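Local coordinates for protein ferredoxin (Thauera aromatica, PDB 1RGV) that carries electrons on two [4Fe-4S] clusters and serves as the electron donor of 4-hydroxybenzoyl-CoA reductase, at residues A[1-12]-A[28-39]. Residues are numbered along the deposited sequence; the frame is centred on the assembly and turned at random.
Sequences ALYINDDCTACD and PIYVIDPTKCSE. With SF4 (iron/sulfur cluster), chain B; SF4 (iron/sulfur cluster), chain C.
Tyr30 lays one face of its ring on the chain B cluster, with sulfide S1 3.7 Å above the plane over the ring centre, while Ala10 and Asp12 meet it from the other segment. With CG anti to its own carbonyl carbon (chi1 -79°), the ring reaches past Ala10, whose CB lies 3.6 Å from CE1, to Asp12. There the phenol OH donates to the anti lone pair of Asp12 OD2, 2.9 Å away at the ring edge, and the carboxylate is turned 70° from the ring plane. A leucine in place of Tyr30 would probably leave Asp12 OD2 without this donor and the cluster sulfide without its flat aromatic cover. At the root of the ring, Tyr30 N donates a nearly straight bond (162°) to Cys8 SG, the thiolate that holds iron FE3 of the same cluster; Ile29 CG2 backs Cys8 CB.

Beside the gap between the two clusters, Ile4 and Ile32 cross at about a right angle, Ile4 CD1 resting 3.8 Å from Ile32 CG1. Ile4 also runs alongside the start of the Tyr30 side chain and turns CG2 to the chain B cluster, whereas Ile32 CD1 approaches the chain C cluster. Ile23 of strand 23-24 touches both Tyr30 and Ile32.

At the far end Leu2 N donates to Cys37 SG over 3.5 Å, matching the Tyr30 N to Cys8 SG bond; here the thiolate binds chain C iron FE3. The amino terminus, Ala1 N, forms a salt bridge to Glu39 OE2 at 3.0 Å and also hydrogen-bonds to Glu66 OE1. Backbone N-H bonds to cluster thiolates, which are likely to tune redox potential, and apolar residues around two cubanes are characteristic of the bacterial 2[4Fe-4S] ferredoxin fold.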
loop_
_atom_site.group_PDB
_atom_site.type_symbol
_atom_site.label_atom_id
_atom_site.label_comp_id
_atom_site.label_asym_id
_atom_site.label_seq_id
_atom_site.Cartn_x
_atom_site.Cartn_y
_atom_site.Cartn_z
ATOM N N ALA A 1 4.534 -5.686 3.769
ATOM C CA ALA A 1 3.906 -4.709 2.829
ATOM C C ALA A 1 2.865 -5.395 1.961
ATOM O O ALA A 1 2.756 -6.622 1.948
ATOM C CB ALA A 1 4.978 -4.067 1.942
ATOM N N LEU A 2 2.097 -4.595 1.233
ATOM C CA LEU A 2 1.073 -5.129 0.347
ATOM C C LEU A 2 1.547 -4.955 -1.088
ATOM O O LEU A 2 2.599 -4.366 -1.336
ATOM C CB LEU A 2 -0.252 -4.383 0.544
ATOM C CG LEU A 2 -0.801 -4.309 1.972
ATOM C CD1 LEU A 2 -2.192 -3.702 1.953
ATOM C CD2 LEU A 2 -0.838 -5.704 2.577
ATOM N N TYR A 3 0.777 -5.480 -2.031
ATOM C CA TYR A 3 1.122 -5.354 -3.436
ATOM C C TYR A 3 -0.174 -5.461 -4.228
ATOM O O TYR A 3 -1.194 -5.887 -3.687
ATOM C CB TYR A 3 2.127 -6.437 -3.832
ATOM C CG TYR A 3 1.531 -7.731 -4.313
ATOM C CD1 TYR A 3 1.471 -8.020 -5.675
ATOM C CD2 TYR A 3 1.061 -8.686 -3.413
ATOM C CE1 TYR A 3 0.963 -9.230 -6.133
ATOM C CE2 TYR A 3 0.551 -9.906 -3.858
ATOM C CZ TYR A 3 0.506 -10.173 -5.222
ATOM O OH TYR A 3 0.017 -11.381 -5.681
ATOM N N ILE A 4 -0.147 -5.070 -5.498
ATOM C CA ILE A 4 -1.358 -5.103 -6.308
ATOM C C ILE A 4 -1.461 -6.242 -7.331
ATOM O O ILE A 4 -0.530 -6.504 -8.097
ATOM C CB ILE A 4 -1.544 -3.748 -7.017
ATOM C CG1 ILE A 4 -1.611 -2.638 -5.959
ATOM C CG2 ILE A 4 -2.796 -3.771 -7.886
ATOM C CD1 ILE A 4 -1.572 -1.231 -6.521
ATOM N N ASN A 5 -2.616 -6.910 -7.308
ATOM C CA ASN A 5 -2.946 -8.022 -8.199
ATOM C C ASN A 5 -2.932 -7.588 -9.642
ATOM O O ASN A 5 -2.630 -6.440 -9.960
ATOM C CB ASN A 5 -4.359 -8.539 -7.926
ATOM C CG ASN A 5 -4.378 -9.725 -7.015
ATOM O OD1 ASN A 5 -3.336 -10.314 -6.727
ATOM N ND2 ASN A 5 -5.572 -10.103 -6.560
ATOM N N ASP A 6 -3.297 -8.521 -10.512
ATOM C CA ASP A 6 -3.375 -8.237 -11.926
ATOM C C ASP A 6 -4.842 -7.942 -12.221
ATOM O O ASP A 6 -5.216 -7.640 -13.353
ATOM C CB ASP A 6 -2.899 -9.434 -12.741
ATOM C CG ASP A 6 -2.243 -9.014 -14.040
ATOM O OD1 ASP A 6 -2.853 -8.215 -14.795
ATOM O OD2 ASP A 6 -1.112 -9.478 -14.306
ATOM N N ASP A 7 -5.675 -8.035 -11.189
ATOM C CA ASP A 7 -7.094 -7.749 -11.342
ATOM C C ASP A 7 -7.312 -6.249 -11.224
ATOM O O ASP A 7 -8.440 -5.759 -11.311
ATOM C CB ASP A 7 -7.924 -8.470 -10.280
ATOM C CG ASP A 7 -7.970 -9.968 -10.494
ATOM O OD1 ASP A 7 -7.797 -10.413 -11.651
ATOM O OD2 ASP A 7 -8.194 -10.699 -9.508
ATOM N N CYS A 8 -6.224 -5.519 -11.012
ATOM C CA CYS A 8 -6.309 -4.076 -10.898
ATOM C C CYS A 8 -7.027 -3.545 -12.140
ATOM O O CYS A 8 -6.776 -4.004 -13.254
ATOM C CB CYS A 8 -4.903 -3.483 -10.799
ATOM S SG CYS A 8 -4.851 -1.682 -10.765
ATOM N N THR A 9 -7.927 -2.588 -11.939
ATOM C CA THR A 9 -8.687 -1.995 -13.037
ATOM C C THR A 9 -8.116 -0.625 -13.394
ATOM O O THR A 9 -8.546 0.015 -14.356
ATOM C CB THR A 9 -10.183 -1.853 -12.647
ATOM O OG1 THR A 9 -10.755 -3.160 -12.506
ATOM C CG2 THR A 9 -10.966 -1.084 -13.707
ATOM N N ALA A 10 -7.137 -0.187 -12.613
ATOM C CA ALA A 10 -6.497 1.104 -12.834
ATOM C C ALA A 10 -7.496 2.252 -12.699
ATOM O O ALA A 10 -7.460 3.202 -13.479
ATOM C CB ALA A 10 -5.845 1.132 -14.213
ATOM N N CYS A 11 -8.383 2.163 -11.710
ATOM C CA CYS A 11 -9.378 3.209 -11.486
ATOM C C CYS A 11 -8.756 4.411 -10.766
ATOM O O CYS A 11 -9.390 5.460 -10.627
ATOM C CB CYS A 11 -10.560 2.664 -10.681
ATOM S SG CYS A 11 -10.201 2.270 -8.956
ATOM N N ASP A 12 -7.520 4.242 -10.298
ATOM C CA ASP A 12 -6.782 5.311 -9.626
ATOM C C ASP A 12 -7.354 5.745 -8.264
ATOM O O ASP A 12 -6.761 6.569 -7.558
ATOM C CB ASP A 12 -6.687 6.511 -10.583
ATOM C CG ASP A 12 -5.750 7.593 -10.083
ATOM O OD1 ASP A 12 -6.238 8.550 -9.444
ATOM O OD2 ASP A 12 -4.525 7.485 -10.322
ATOM N N PRO A 28 -0.855 -2.069 -17.602
ATOM C CA PRO A 28 -2.267 -2.115 -17.202
ATOM C C PRO A 28 -2.607 -1.948 -15.712
ATOM O O PRO A 28 -3.721 -1.533 -15.381
ATOM C CB PRO A 28 -2.713 -3.474 -17.724
ATOM C CG PRO A 28 -1.494 -4.307 -17.476
ATOM C CD PRO A 28 -0.376 -3.415 -17.968
ATOM N N ILE A 29 -1.676 -2.270 -14.814
ATOM C CA ILE A 29 -1.969 -2.157 -13.384
ATOM C C ILE A 29 -1.057 -1.213 -12.599
ATOM O O ILE A 29 -0.002 -0.797 -13.082
ATOM C CB ILE A 29 -1.934 -3.546 -12.694
ATOM C CG1 ILE A 29 -0.507 -4.110 -12.712
ATOM C CG2 ILE A 29 -2.897 -4.497 -13.393
ATOM C CD1 ILE A 29 -0.370 -5.482 -12.062
ATOM N N TYR A 30 -1.480 -0.880 -11.383
ATOM C CA TYR A 30 -0.718 0.004 -10.509
ATOM C C TYR A 30 0.312 -0.778 -9.697
ATOM O O TYR A 30 0.143 -1.974 -9.444
ATOM C CB TYR A 30 -1.670 0.752 -9.580
ATOM C CG TYR A 30 -2.358 1.930 -10.235
ATOM C CD1 TYR A 30 -2.822 1.853 -11.550
ATOM C CD2 TYR A 30 -2.559 3.123 -9.534
ATOM C CE1 TYR A 30 -3.467 2.935 -12.148
ATOM C CE2 TYR A 30 -3.207 4.208 -10.124
ATOM C CZ TYR A 30 -3.657 4.104 -11.428
ATOM O OH TYR A 30 -4.302 5.166 -12.012
ATOM N N VAL A 31 1.378 -0.094 -9.285
ATOM C CA VAL A 31 2.455 -0.730 -8.535
ATOM C C VAL A 31 2.742 -0.084 -7.176
ATOM O O VAL A 31 2.780 1.144 -7.057
ATOM C CB VAL A 31 3.762 -0.710 -9.352
ATOM C CG1 VAL A 31 4.793 -1.612 -8.697
ATOM C CG2 VAL A 31 3.488 -1.136 -10.787
ATOM N N ILE A 32 2.945 -0.919 -6.158
ATOM C CA ILE A 32 3.252 -0.440 -4.814
ATOM C C ILE A 32 4.745 -0.598 -4.537
ATOM O O ILE A 32 5.346 -1.613 -4.891
ATOM C CB ILE A 32 2.486 -1.233 -3.725
ATOM C CG1 ILE A 32 1.003 -0.864 -3.747
ATOM C CG2 ILE A 32 3.096 -0.964 -2.350
ATOM C CD1 ILE A 32 0.175 -1.629 -2.721
ATOM N N ASP A 33 5.343 0.410 -3.911
ATOM C CA ASP A 33 6.755 0.348 -3.581
ATOM C C ASP A 33 6.834 -0.291 -2.205
ATOM O O ASP A 33 6.492 0.338 -1.204
ATOM C CB ASP A 33 7.353 1.753 -3.526
ATOM C CG ASP A 33 8.878 1.740 -3.477
ATOM O OD1 ASP A 33 9.446 0.850 -2.799
ATOM O OD2 ASP A 33 9.502 2.627 -4.110
ATOM N N PRO A 34 7.271 -1.557 -2.134
ATOM C CA PRO A 34 7.368 -2.233 -0.835
ATOM C C PRO A 34 8.185 -1.421 0.169
ATOM O O PRO A 34 8.042 -1.576 1.386
ATOM C CB PRO A 34 8.012 -3.579 -1.190
ATOM C CG PRO A 34 8.783 -3.277 -2.435
ATOM C CD PRO A 34 7.847 -2.385 -3.204
ATOM N N THR A 35 9.029 -0.545 -0.362
ATOM C CA THR A 35 9.882 0.322 0.439
ATOM C C THR A 35 9.098 1.403 1.186
ATOM O O THR A 35 9.458 1.789 2.302
ATOM C CB THR A 35 10.938 0.993 -0.466
ATOM O OG1 THR A 35 12.052 0.108 -0.611
ATOM C CG2 THR A 35 11.397 2.333 0.097
ATOM N N LYS A 36 8.020 1.880 0.570
ATOM C CA LYS A 36 7.206 2.934 1.158
ATOM C C LYS A 36 5.909 2.460 1.811
ATOM O O LYS A 36 5.268 3.220 2.540
ATOM C CB LYS A 36 6.887 3.978 0.087
ATOM C CG LYS A 36 8.119 4.495 -0.632
ATOM C CD LYS A 36 7.741 5.389 -1.796
ATOM C CE LYS A 36 8.958 5.756 -2.640
ATOM N NZ LYS A 36 8.587 6.576 -3.831
ATOM N N CYS A 37 5.515 1.215 1.563
ATOM C CA CYS A 37 4.276 0.713 2.146
ATOM C C CYS A 37 4.462 0.187 3.560
ATOM O O CYS A 37 5.106 -0.838 3.768
ATOM C CB CYS A 37 3.677 -0.393 1.274
ATOM S SG CYS A 37 2.187 -1.164 1.972
ATOM N N SER A 38 3.885 0.896 4.529
ATOM C CA SER A 38 3.971 0.501 5.934
ATOM C C SER A 38 2.657 -0.144 6.358
ATOM O O SER A 38 2.400 -0.340 7.549
ATOM C CB SER A 38 4.230 1.723 6.816
ATOM O OG SER A 38 3.105 2.587 6.829
ATOM N N GLU A 39 1.828 -0.468 5.371
ATOM C CA GLU A 39 0.526 -1.073 5.624
ATOM C C GLU A 39 -0.336 -0.128 6.456
ATOM O O GLU A 39 -1.226 -0.557 7.194
ATOM C CB GLU A 39 0.699 -2.429 6.322
ATOM C CG GLU A 39 1.270 -3.489 5.385
ATOM C CD GLU A 39 1.361 -4.860 6.015
ATOM O OE1 GLU A 39 0.363 -5.296 6.628
ATOM O OE2 GLU A 39 2.426 -5.505 5.884
HETATM FE FE1 SF4 B . -7.896 -1.124 -6.707
HETATM FE FE2 SF4 B . -6.026 0.998 -6.941
HETATM FE FE3 SF4 B . -6.183 -1.017 -8.778
HETATM FE FE4 SF4 B . -8.214 0.868 -8.537
HETATM S S1 SF4 B . -5.949 1.230 -9.176
HETATM S S2 SF4 B . -8.299 -1.189 -8.859
HETATM S S3 SF4 B . -8.102 1.244 -6.344
HETATM S S4 SF4 B . -5.579 -1.250 -6.749
HETATM FE FE1 SF4 C . -0.105 3.225 1.214
HETATM FE FE2 SF4 C . -2.018 1.147 0.977
HETATM FE FE3 SF4 C . 0.517 0.698 1.904
HETATM FE FE4 SF4 C . -1.334 2.142 3.406
HETATM S S1 SF4 C . -1.459 -0.136 2.740
HETATM S S2 SF4 C . 0.713 2.434 3.097
HETATM S S3 SF4 C . -2.452 3.138 1.751
HETATM S S4 SF4 C . 0.022 1.307 -0.082
#